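Long-range contacts in farnesyl pyrophosphate synthase (Pseudomonas aeruginosa, PDB 4UMJ), which catalyses the condensation of isopentenyl diphosphate with geranyl diphosphate to give farnesyl diphosphate, a magnesium-dependent prenyl transfer: residues A66-C71 against E123-T128; D85-D90 against T100-F105; M177-T182 against I215-Q220. All coordinates share one frame; numbering follows the deposited sequence.

How the contacts relate
Contact 1 (66-71 against 123-128) and contact 3 (177-182 against 215-220) both pack helix on helix, on opposite sides of the chain's centre, whereas contact 2 (85-90 against 100-105) sets a loop against a short helix. Contact 1 is buried, its methyl groups set partly against backbone atoms. Contact 2, also buried where its segments touch, turns polar and hydrated toward two magnesium ions, and contact 3, only partly buried, mixes a histidine ring, an amide and a water. Helix 67-85 runs from contact 1 to contact 2, about 27 Å between centres. Contacts 2 and 3 approach to about 7 Å between nearest atoms, and the same ibandronate molecule touches both.

Contact 1 (A66-C71 against E123-T128); sequences ADAAAC and EVLADT
Leu125 reaches from helix 107-126 to the first turn of helix 67-85, where its methyl CD2 lies 3.9 Å from Ala68 O and also 3.9 Å from Ala69 N. Its CB does not point straight at the partner helix; CG stands anti to the carbonyl carbon (chi1 -73°), and with CD1 extended (chi2 -172°) the other branch, CD2, is turned to the backbone of helix 67-85. The same methyl is 4.4 Å from Ala68 CB. Ala68 does point at the other helix, and its CB rests 4.0 Å from Val124 O. Val124 turns CG2 toward Ala68 O, at 4.0 Å, while the same methyl meets Cys71 CB more loosely at 4.5 Å. The small Ala68 lets the two backbones come to 6.0 Å between its CA and Leu125 CA. Leu125 also packs on Leu142 and Leu145 of helix 135-149 and on Leu192 of helix 171-196, while Ala126 packs on Thr143 of the second subunit. Methyl groups set against backbone atoms carry the contact, and Val124 O is buried by it without a polar partner in the model; cohesion probably rests on van der Waals packing and exclusion of water.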
loop_
_atom_site.group_PDB
_atom_site.type_symbol
_atom_site.label_atom_id
_atom_site.label_comp_id
_atom_site.label_asym_id
_atom_site.label_seq_id
_atom_site.Cartn_x
_atom_site.Cartn_y
_atom_site.Cartn_z
ATOM N N ALA B 66 -5.063 -13.122 -15.702
ATOM C CA ALA B 66 -4.077 -12.799 -14.661
ATOM C C ALA B 66 -3.408 -11.477 -14.898
ATOM O O ALA B 66 -2.384 -11.193 -14.254
ATOM C CB ALA B 66 -3.024 -13.918 -14.594
ATOM N N ASP B 67 -3.938 -10.664 -15.809
ATOM C CA ASP B 67 -3.310 -9.416 -16.133
ATOM C C ASP B 67 -3.186 -8.527 -14.903
ATOM O O ASP B 67 -2.163 -7.892 -14.729
ATOM C CB ASP B 67 -4.076 -8.634 -17.248
ATOM C CG ASP B 67 -3.721 -9.087 -18.696
ATOM O OD1 ASP B 67 -2.732 -9.826 -18.920
ATOM O OD2 ASP B 67 -4.439 -8.623 -19.645
ATOM N N ALA B 68 -4.270 -8.413 -14.113
ATOM C CA ALA B 68 -4.271 -7.566 -12.942
ATOM C C ALA B 68 -3.322 -8.098 -11.833
ATOM O O ALA B 68 -2.536 -7.338 -11.298
ATOM C CB ALA B 68 -5.658 -7.371 -12.410
ATOM N N ALA B 69 -3.351 -9.388 -11.570
ATOM C CA ALA B 69 -2.361 -10.023 -10.737
ATOM C C ALA B 69 -0.935 -9.730 -11.169
ATOM O O ALA B 69 -0.109 -9.384 -10.353
ATOM C CB ALA B 69 -2.559 -11.490 -10.726
ATOM N N ALA B 70 -0.653 -9.865 -12.445
ATOM C CA ALA B 70 0.671 -9.625 -12.969
ATOM C C ALA B 70 1.103 -8.165 -12.766
ATOM O O ALA B 70 2.229 -7.875 -12.326
ATOM C CB ALA B 70 0.732 -10.001 -14.429
ATOM N N CYS B 71 0.211 -7.237 -13.090
ATOM C CA CYS B 71 0.494 -5.826 -12.825
ATOM C C CYS B 71 0.758 -5.573 -11.319
ATOM O O CYS B 71 1.674 -4.916 -10.958
ATOM C CB CYS B 71 -0.676 -4.986 -13.271
ATOM S SG CYS B 71 -0.859 -4.820 -15.041
ATOM N N GLU B 123 -5.136 -0.870 -5.816
ATOM C CA GLU B 123 -6.134 -0.335 -6.690
ATOM C C GLU B 123 -6.470 -1.291 -7.836
ATOM O O GLU B 123 -7.650 -1.563 -8.120
ATOM C CB GLU B 123 -5.700 1.021 -7.248
ATOM C CG GLU B 123 -6.800 1.676 -8.081
ATOM C CD GLU B 123 -6.402 3.006 -8.634
ATOM O OE1 GLU B 123 -5.548 3.718 -8.010
ATOM O OE2 GLU B 123 -6.913 3.320 -9.737
ATOM N N VAL B 124 -5.452 -1.814 -8.513
ATOM C CA VAL B 124 -5.726 -2.663 -9.707
ATOM C C VAL B 124 -6.401 -3.955 -9.390
ATOM O O VAL B 124 -7.146 -4.449 -10.196
ATOM C CB VAL B 124 -4.536 -2.901 -10.650
ATOM C CG1 VAL B 124 -4.027 -1.596 -11.184
ATOM C CG2 VAL B 124 -3.431 -3.659 -10.022
ATOM N N LEU B 125 -6.051 -4.543 -8.256
ATOM C CA LEU B 125 -6.685 -5.755 -7.803
ATOM C C LEU B 125 -8.137 -5.569 -7.293
ATOM O O LEU B 125 -8.991 -6.446 -7.489
ATOM C CB LEU B 125 -5.878 -6.397 -6.697
ATOM C CG LEU B 125 -4.594 -7.078 -7.028
ATOM C CD1 LEU B 125 -4.080 -7.789 -5.811
ATOM C CD2 LEU B 125 -4.777 -8.090 -8.163
ATOM N N ALA B 126 -8.405 -4.427 -6.703
ATOM C CA ALA B 126 -9.743 -4.139 -6.178
ATOM C C ALA B 126 -10.697 -3.741 -7.299
ATOM O O ALA B 126 -11.912 -3.747 -7.087
ATOM C CB ALA B 126 -9.656 -3.047 -5.134
ATOM N N ASP B 127 -10.147 -3.366 -8.452
ATOM C CA ASP B 127 -10.890 -2.772 -9.596
ATOM C C ASP B 127 -11.460 -3.922 -10.387
ATOM O O ASP B 127 -10.731 -4.680 -10.994
ATOM C CB ASP B 127 -9.939 -1.964 -10.481
ATOM C CG ASP B 127 -10.624 -1.284 -11.684
ATOM O OD1 ASP B 127 -11.537 -1.841 -12.247
ATOM O OD2 ASP B 127 -10.170 -0.198 -12.103
ATOM N N THR B 128 -12.772 -4.047 -10.383
ATOM C CA THR B 128 -13.419 -5.237 -10.930
ATOM C C THR B 128 -13.523 -5.209 -12.440
ATOM O O THR B 128 -13.920 -6.190 -13.031
ATOM C CB THR B 128 -14.817 -5.474 -10.300
ATOM O OG1 THR B 128 -15.627 -4.291 -10.427
ATOM C CG2 THR B 128 -14.680 -5.846 -8.870
#

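Contact 2 (D85-D90 against T100-F105); sequences DLPAMD and TTHRAF. With MG (magnesium ion), chain M; MG (magnesium ion), chain L; BFQ (ibandronate), chain N.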
loop_
_atom_site.group_PDB
_atom_site.type_symbol
_atom_site.label_atom_id
_atom_site.label_comp_id
_atom_site.label_asym_id
_atom_site.label_seq_id
_atom_site.Cartn_x
_atom_site.Cartn_y
_atom_site.Cartn_z
ATOM N N ASP B 85 16.773 1.359 -2.915
ATOM C CA ASP B 85 17.895 2.121 -3.495
ATOM C C ASP B 85 18.206 3.397 -2.748
ATOM O O ASP B 85 19.316 3.974 -2.915
ATOM C CB ASP B 85 17.629 2.459 -4.954
ATOM C CG ASP B 85 17.789 1.276 -5.884
ATOM O OD1 ASP B 85 18.576 0.345 -5.553
ATOM O OD2 ASP B 85 17.093 1.273 -6.929
ATOM N N LEU B 86 17.266 3.853 -1.891
ATOM C CA LEU B 86 17.396 5.149 -1.214
ATOM C C LEU B 86 18.643 5.270 -0.331
ATOM O O LEU B 86 19.129 4.263 0.165
ATOM C CB LEU B 86 16.182 5.435 -0.344
ATOM C CG LEU B 86 14.824 5.578 -0.982
ATOM C CD1 LEU B 86 13.716 5.536 0.053
ATOM C CD2 LEU B 86 14.737 6.834 -1.827
ATOM N N PRO B 87 19.139 6.509 -0.117
ATOM C CA PRO B 87 20.331 6.745 0.728
ATOM C C PRO B 87 20.250 6.111 2.096
ATOM O O PRO B 87 21.223 5.490 2.520
ATOM C CB PRO B 87 20.459 8.273 0.730
ATOM C CG PRO B 87 19.987 8.645 -0.630
ATOM C CD PRO B 87 18.843 7.687 -0.930
ATOM N N ALA B 88 19.052 6.055 2.698
ATOM C CA ALA B 88 18.900 5.434 3.989
ATOM C C ALA B 88 19.028 3.943 3.952
ATOM O O ALA B 88 19.149 3.321 5.012
ATOM C CB ALA B 88 17.566 5.783 4.597
ATOM N N MET B 89 18.968 3.340 2.766
ATOM C CA MET B 89 19.036 1.879 2.671
ATOM C C MET B 89 20.253 1.507 1.880
ATOM O O MET B 89 21.324 1.732 2.380
ATOM C CB MET B 89 17.736 1.276 2.126
ATOM C CG MET B 89 16.787 1.118 3.313
ATOM S SD MET B 89 15.199 0.368 3.131
ATOM C CE MET B 89 14.177 1.774 2.740
ATOM N N ASP B 90 20.139 1.080 0.621
ATOM C CA ASP B 90 21.338 0.596 -0.073
ATOM C C ASP B 90 22.093 1.725 -0.752
ATOM O O ASP B 90 23.209 1.519 -1.201
ATOM C CB ASP B 90 21.026 -0.488 -1.111
ATOM C CG ASP B 90 20.592 -1.753 -0.509
ATOM O OD1 ASP B 90 20.844 -1.904 0.657
ATOM O OD2 ASP B 90 19.970 -2.612 -1.196
ATOM N N THR B 100 19.109 5.466 -10.638
ATOM C CA THR B 100 17.999 5.064 -9.756
ATOM C C THR B 100 16.961 6.204 -9.688
ATOM O O THR B 100 17.217 7.320 -10.149
ATOM C CB THR B 100 18.490 4.731 -8.374
ATOM O OG1 THR B 100 19.333 5.765 -7.870
ATOM C CG2 THR B 100 19.256 3.388 -8.398
ATOM N N THR B 101 15.759 5.929 -9.175
ATOM C CA THR B 101 14.702 6.966 -9.268
ATOM C C THR B 101 15.086 8.211 -8.463
ATOM O O THR B 101 14.812 9.339 -8.881
ATOM C CB THR B 101 13.326 6.413 -8.862
ATOM O OG1 THR B 101 13.016 5.283 -9.690
ATOM C CG2 THR B 101 12.214 7.489 -9.030
ATOM N N HIS B 102 15.659 8.026 -7.292
ATOM C CA HIS B 102 16.013 9.178 -6.454
ATOM C C HIS B 102 17.154 9.994 -7.072
ATOM O O HIS B 102 17.238 11.190 -6.837
ATOM C CB HIS B 102 16.331 8.818 -5.027
ATOM C CG HIS B 102 17.614 8.060 -4.834
ATOM N ND1 HIS B 102 17.694 6.683 -4.926
ATOM C CD2 HIS B 102 18.844 8.482 -4.455
ATOM C CE1 HIS B 102 18.941 6.298 -4.723
ATOM N NE2 HIS B 102 19.667 7.372 -4.447
ATOM N N ARG B 103 17.967 9.345 -7.917
ATOM C CA ARG B 103 19.068 9.991 -8.635
ATOM C C ARG B 103 18.564 10.756 -9.848
ATOM O O ARG B 103 19.071 11.817 -10.133
ATOM C CB ARG B 103 20.090 8.970 -9.125
ATOM C CG ARG B 103 20.823 8.342 -8.017
ATOM C CD ARG B 103 21.686 9.370 -7.322
ATOM N NE ARG B 103 22.626 10.039 -8.239
ATOM C CZ ARG B 103 23.088 11.275 -8.073
ATOM N NH1 ARG B 103 22.656 12.060 -7.066
ATOM N NH2 ARG B 103 23.924 11.755 -8.973
ATOM N N ALA B 104 17.633 10.166 -10.596
ATOM C CA ALA B 104 17.058 10.760 -11.773
ATOM C C ALA B 104 16.186 11.989 -11.426
ATOM O O ALA B 104 16.133 12.961 -12.167
ATOM C CB ALA B 104 16.198 9.711 -12.489
ATOM N N PHE B 105 15.438 11.873 -10.349
ATOM C CA PHE B 105 14.498 12.869 -9.917
ATOM C C PHE B 105 14.973 13.547 -8.666
ATOM O O PHE B 105 15.803 14.426 -8.730
ATOM C CB PHE B 105 13.091 12.263 -9.790
ATOM C CG PHE B 105 12.556 11.789 -11.079
ATOM C CD1 PHE B 105 12.808 10.507 -11.543
ATOM C CD2 PHE B 105 11.823 12.644 -11.864
ATOM C CE1 PHE B 105 12.349 10.114 -12.827
ATOM C CE2 PHE B 105 11.358 12.282 -13.095
ATOM C CZ PHE B 105 11.616 10.995 -13.587
HETATM MG MG MG M . 19.567 -3.181 -3.115
HETATM MG MG MG L . 18.835 -4.040 -0.339
HETATM P P1 BFQ N . 18.665 -6.394 -2.535
HETATM O O2 BFQ N . 20.016 -7.047 -2.619
HETATM O O3 BFQ N . 17.945 -7.084 -1.456
HETATM O O5 BFQ N . 19.024 -5.036 -1.998
HETATM C C7 BFQ N . 17.703 -6.405 -4.109
HETATM P P8 BFQ N . 18.800 -5.578 -5.280
HETATM O O9 BFQ N . 19.192 -4.239 -4.695
HETATM O O10 BFQ N . 18.097 -5.453 -6.547
HETATM O O12 BFQ N . 20.019 -6.390 -5.548
HETATM O O14 BFQ N . 17.419 -7.667 -4.692
HETATM C C16 BFQ N . 16.385 -5.589 -4.151
HETATM C C19 BFQ N . 15.533 -5.714 -2.910
HETATM N N22 BFQ N . 14.332 -6.576 -2.926
HETATM C C23 BFQ N . 14.167 -7.191 -1.605
HETATM C C26 BFQ N . 13.046 -6.537 -0.793
HETATM C C29 BFQ N . 12.898 -5.085 -1.142
HETATM C C32 BFQ N . 11.906 -4.465 -0.153
HETATM C C35 BFQ N . 12.161 -2.941 -0.051
HETATM C C39 BFQ N . 14.172 -7.564 -3.989
HETATM O O HOH W 1 15.258 3.292 -7.889
HETATM O O HOH W 2 20.125 -1.419 -3.933
HETATM O O HOH W 3 18.617 -3.211 1.336
HETATM O O HOH W 4 20.584 -5.035 0.591
HETATM O O HOH W 5 17.566 -5.453 0.456
HETATM O O HOH W 6 21.555 -3.919 -3.134
#
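Pro87 lies over one face of the His102 imidazole, its CD 3.8 Å from the ring centroid in a CH-pi contact 20° off the normal. Leu86 CA sits over that same face, 4.3 Å from the centroid, and Arg103 CG lies on the opposite face, toward the rim of the ring. With chi1 70° His102 CG is placed between its own backbone N and carbonyl carbon, a rotamer that brings the ring up against the 86-87 backbone. Its CE1 comes within 3.0 Å of Asp85 O, approaching obliquely to the ring. Leu86 CB points away from the short helix, yet its CD2 swings back to 4.1 Å from His102 CB, and Ile111 of the second subunit packs against Leu86 as well. The packed part also takes in the methyl CG2 of Thr100, 3.4 Å from Asp85 OD2.

Beyond this tight patch the contact becomes hydrated. Asp85 OD2 accepts a hydrogen bond from water 1, which in turn accepts one from Thr101 N at the start of helix 101-104. Arg95 gives Asp85 OD2 a salt bridge. Water 2 donates to the other oxygen, OD1, and is itself a magnesium ligand, making Asp85 a second-shell partner of the metal.

Asp90 belongs to the first shell: its OD2 bridges both magnesium ions at 2.0 Å each, and OD1 accepts a hydrogen bond from water 3, another metal ligand. Asp84 also binds magnesium, while ibandronate O5 bridges the two ions and O9 completes its hold on one of them. This is the aspartate-rich DDxxxxD motif of the all-alpha prenyl synthases, here with the bisphosphonate probably taking the place of the allylic diphosphate.

Contact 3 (M177-T182 against I215-Q220); sequences MHRHKT and IGLAFQ. With BFQ (ibandronate), chain N.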
loop_
_atom_site.group_PDB
_atom_site.type_symbol
_atom_site.label_atom_id
_atom_site.label_comp_id
_atom_site.label_asym_id
_atom_site.label_seq_id
_atom_site.Cartn_x
_atom_site.Cartn_y
_atom_site.Cartn_z
ATOM N N MET B 177 15.589 -14.882 6.144
ATOM C CA MET B 177 15.657 -13.583 5.560
ATOM C C MET B 177 15.133 -13.628 4.137
ATOM O O MET B 177 14.229 -12.841 3.752
ATOM C CB MET B 177 17.086 -13.093 5.638
ATOM C CG MET B 177 17.292 -11.646 5.266
ATOM S SD MET B 177 17.107 -11.319 3.509
ATOM C CE MET B 177 18.418 -12.335 2.862
ATOM N N HIS B 178 15.693 -14.528 3.357
ATOM C CA HIS B 178 15.289 -14.702 1.978
ATOM C C HIS B 178 13.790 -15.005 1.795
ATOM O O HIS B 178 13.162 -14.444 0.923
ATOM C CB HIS B 178 16.115 -15.797 1.351
ATOM C CG HIS B 178 17.488 -15.359 0.961
ATOM N ND1 HIS B 178 17.755 -14.102 0.455
ATOM C CD2 HIS B 178 18.662 -16.026 0.946
ATOM C CE1 HIS B 178 19.031 -14.022 0.137
ATOM N NE2 HIS B 178 19.608 -15.171 0.439
ATOM N N ARG B 179 13.231 -15.906 2.596
ATOM C CA ARG B 179 11.854 -16.291 2.484
ATOM C C ARG B 179 10.920 -15.090 2.672
ATOM O O ARG B 179 9.838 -15.037 2.055
ATOM C CB ARG B 179 11.534 -17.445 3.437
ATOM C CG ARG B 179 12.007 -18.775 2.820
ATOM C CD ARG B 179 11.809 -19.974 3.706
ATOM N NE ARG B 179 10.424 -20.249 4.087
ATOM C CZ ARG B 179 9.316 -20.189 3.315
ATOM N NH1 ARG B 179 9.319 -19.836 2.015
ATOM N NH2 ARG B 179 8.145 -20.499 3.877
ATOM N N HIS B 180 11.339 -14.135 3.511
ATOM C CA HIS B 180 10.549 -12.918 3.698
ATOM C C HIS B 180 10.835 -11.937 2.586
ATOM O O HIS B 180 9.927 -11.390 1.962
ATOM C CB HIS B 180 10.856 -12.244 5.048
ATOM C CG HIS B 180 10.286 -12.972 6.205
ATOM N ND1 HIS B 180 10.837 -14.145 6.694
ATOM C CD2 HIS B 180 9.189 -12.734 6.948
ATOM C CE1 HIS B 180 10.093 -14.586 7.690
ATOM N NE2 HIS B 180 9.107 -13.732 7.883
ATOM N N LYS B 181 12.106 -11.684 2.346
ATOM C CA LYS B 181 12.516 -10.567 1.540
ATOM C C LYS B 181 12.150 -10.773 0.090
ATOM O O LYS B 181 11.753 -9.805 -0.603
ATOM C CB LYS B 181 14.032 -10.302 1.703
ATOM C CG LYS B 181 14.459 -8.928 1.285
ATOM C CD LYS B 181 15.930 -8.583 1.619
ATOM C CE LYS B 181 16.919 -9.287 0.723
ATOM N NZ LYS B 181 18.283 -8.810 1.042
ATOM N N THR B 182 12.244 -12.024 -0.394
ATOM C CA THR B 182 11.869 -12.324 -1.749
ATOM C C THR B 182 10.851 -13.483 -1.961
ATOM O O THR B 182 10.042 -13.434 -2.908
ATOM C CB THR B 182 13.072 -12.564 -2.659
ATOM O OG1 THR B 182 13.966 -13.459 -2.054
ATOM C CG2 THR B 182 13.806 -11.267 -2.994
ATOM N N ILE B 215 11.435 -22.628 -5.932
ATOM C CA ILE B 215 12.052 -21.788 -6.912
ATOM C C ILE B 215 12.533 -20.466 -6.365
ATOM O O ILE B 215 13.538 -19.923 -6.839
ATOM C CB ILE B 215 11.208 -21.529 -8.164
ATOM C CG1 ILE B 215 9.936 -20.859 -7.835
ATOM C CG2 ILE B 215 11.032 -22.787 -8.992
ATOM C CD1 ILE B 215 9.591 -19.914 -8.932
ATOM N N GLY B 216 11.843 -19.919 -5.387
ATOM C CA GLY B 216 12.287 -18.659 -4.787
ATOM C C GLY B 216 13.703 -18.773 -4.192
ATOM O O GLY B 216 14.530 -17.896 -4.372
ATOM N N LEU B 217 13.976 -19.857 -3.480
ATOM C CA LEU B 217 15.326 -20.115 -2.963
ATOM C C LEU B 217 16.269 -20.433 -4.070
ATOM O O LEU B 217 17.413 -20.000 -4.035
ATOM C CB LEU B 217 15.346 -21.264 -1.963
ATOM C CG LEU B 217 14.658 -21.058 -0.632
ATOM C CD1 LEU B 217 14.633 -22.347 0.198
ATOM C CD2 LEU B 217 15.329 -19.922 0.146
ATOM N N ALA B 218 15.834 -21.249 -5.025
ATOM C CA ALA B 218 16.695 -21.615 -6.144
ATOM C C ALA B 218 17.216 -20.375 -6.884
ATOM O O ALA B 218 18.402 -20.316 -7.265
ATOM C CB ALA B 218 15.996 -22.573 -7.122
ATOM N N PHE B 219 16.375 -19.370 -7.038
ATOM C CA PHE B 219 16.836 -18.092 -7.585
ATOM C C PHE B 219 18.008 -17.536 -6.778
ATOM O O PHE B 219 19.018 -17.126 -7.347
ATOM C CB PHE B 219 15.720 -17.051 -7.525
ATOM C CG PHE B 219 14.900 -16.993 -8.741
ATOM C CD1 PHE B 219 15.494 -16.643 -9.954
ATOM C CD2 PHE B 219 13.526 -17.224 -8.694
ATOM C CE1 PHE B 219 14.737 -16.571 -11.112
ATOM C CE2 PHE B 219 12.758 -17.173 -9.853
ATOM C CZ PHE B 219 13.364 -16.833 -11.057
ATOM N N GLN B 220 17.840 -17.460 -5.464
ATOM C CA GLN B 220 18.881 -16.852 -4.620
ATOM C C GLN B 220 20.204 -17.674 -4.651
ATOM O O GLN B 220 21.281 -17.119 -4.756
ATOM C CB GLN B 220 18.417 -16.686 -3.179
ATOM C CG GLN B 220 17.267 -15.702 -3.042
ATOM C CD GLN B 220 17.677 -14.279 -3.376
ATOM O OE1 GLN B 220 18.826 -13.907 -3.191
ATOM N NE2 GLN B 220 16.754 -13.506 -3.925
HETATM P P1 BFQ N . 18.665 -6.394 -2.535
HETATM O O2 BFQ N . 20.016 -7.047 -2.619
HETATM O O3 BFQ N . 17.945 -7.084 -1.456
HETATM O O5 BFQ N . 19.024 -5.036 -1.998
HETATM C C7 BFQ N . 17.703 -6.405 -4.109
HETATM P P8 BFQ N . 18.800 -5.578 -5.280
HETATM O O9 BFQ N . 19.192 -4.239 -4.695
HETATM O O10 BFQ N . 18.097 -5.453 -6.547
HETATM O O12 BFQ N . 20.019 -6.390 -5.548
HETATM O O14 BFQ N . 17.419 -7.667 -4.692
HETATM C C16 BFQ N . 16.385 -5.589 -4.151
HETATM C C19 BFQ N . 15.533 -5.714 -2.910
HETATM N N22 BFQ N . 14.332 -6.576 -2.926
HETATM C C23 BFQ N . 14.167 -7.191 -1.605
HETATM C C26 BFQ N . 13.046 -6.537 -0.793
HETATM C C29 BFQ N . 12.898 -5.085 -1.142
HETATM C C32 BFQ N . 11.906 -4.465 -0.153
HETATM C C35 BFQ N . 12.161 -2.941 -0.051
HETATM C C39 BFQ N . 14.172 -7.564 -3.989
HETATM O O HOH W 7 13.903 -16.323 -1.923
#
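The His178 imidazole carries the Gln220 side chain over one face: CG stands 3.9 Å from the ring centroid, 10° off the normal and above the centre. The amide follows over that face, its plane 27° from that of the ring, and Gln220 OE1 comes to 3.3 Å from His178 CE1. A bend at chi2 folds Gln220 over the imidazole, and the turn of the amide about CG-CD leaves NE2 beside Thr182, 3.8 Å from its CG2. Thr182 OG1 and water 7 are hydrogen-bonded at 2.9 Å, and this water donates a weak bond to Gly216 O, bridging the helices where glycine has no side chain. Leu217 CD2 also packs against His178 CB and Arg179 CG, 4.4 Å from each.

The segments 177-182 and 215-220, parts of helices 171-196 and 202-227, cross at 104° with axes 10.1 Å apart. Next to Thr182, Lys181 reaches the ibandronate with a chain bent at chi3: CG packs 3.4 Å from C23, and NZ donates to O3 at 3.1 Å and forms a salt bridge with Asp161. This is consistent with the crossing lining the active-site cavity of the all-alpha prenyl synthase fold, and with Lys181 being a diphosphate-binding lysine.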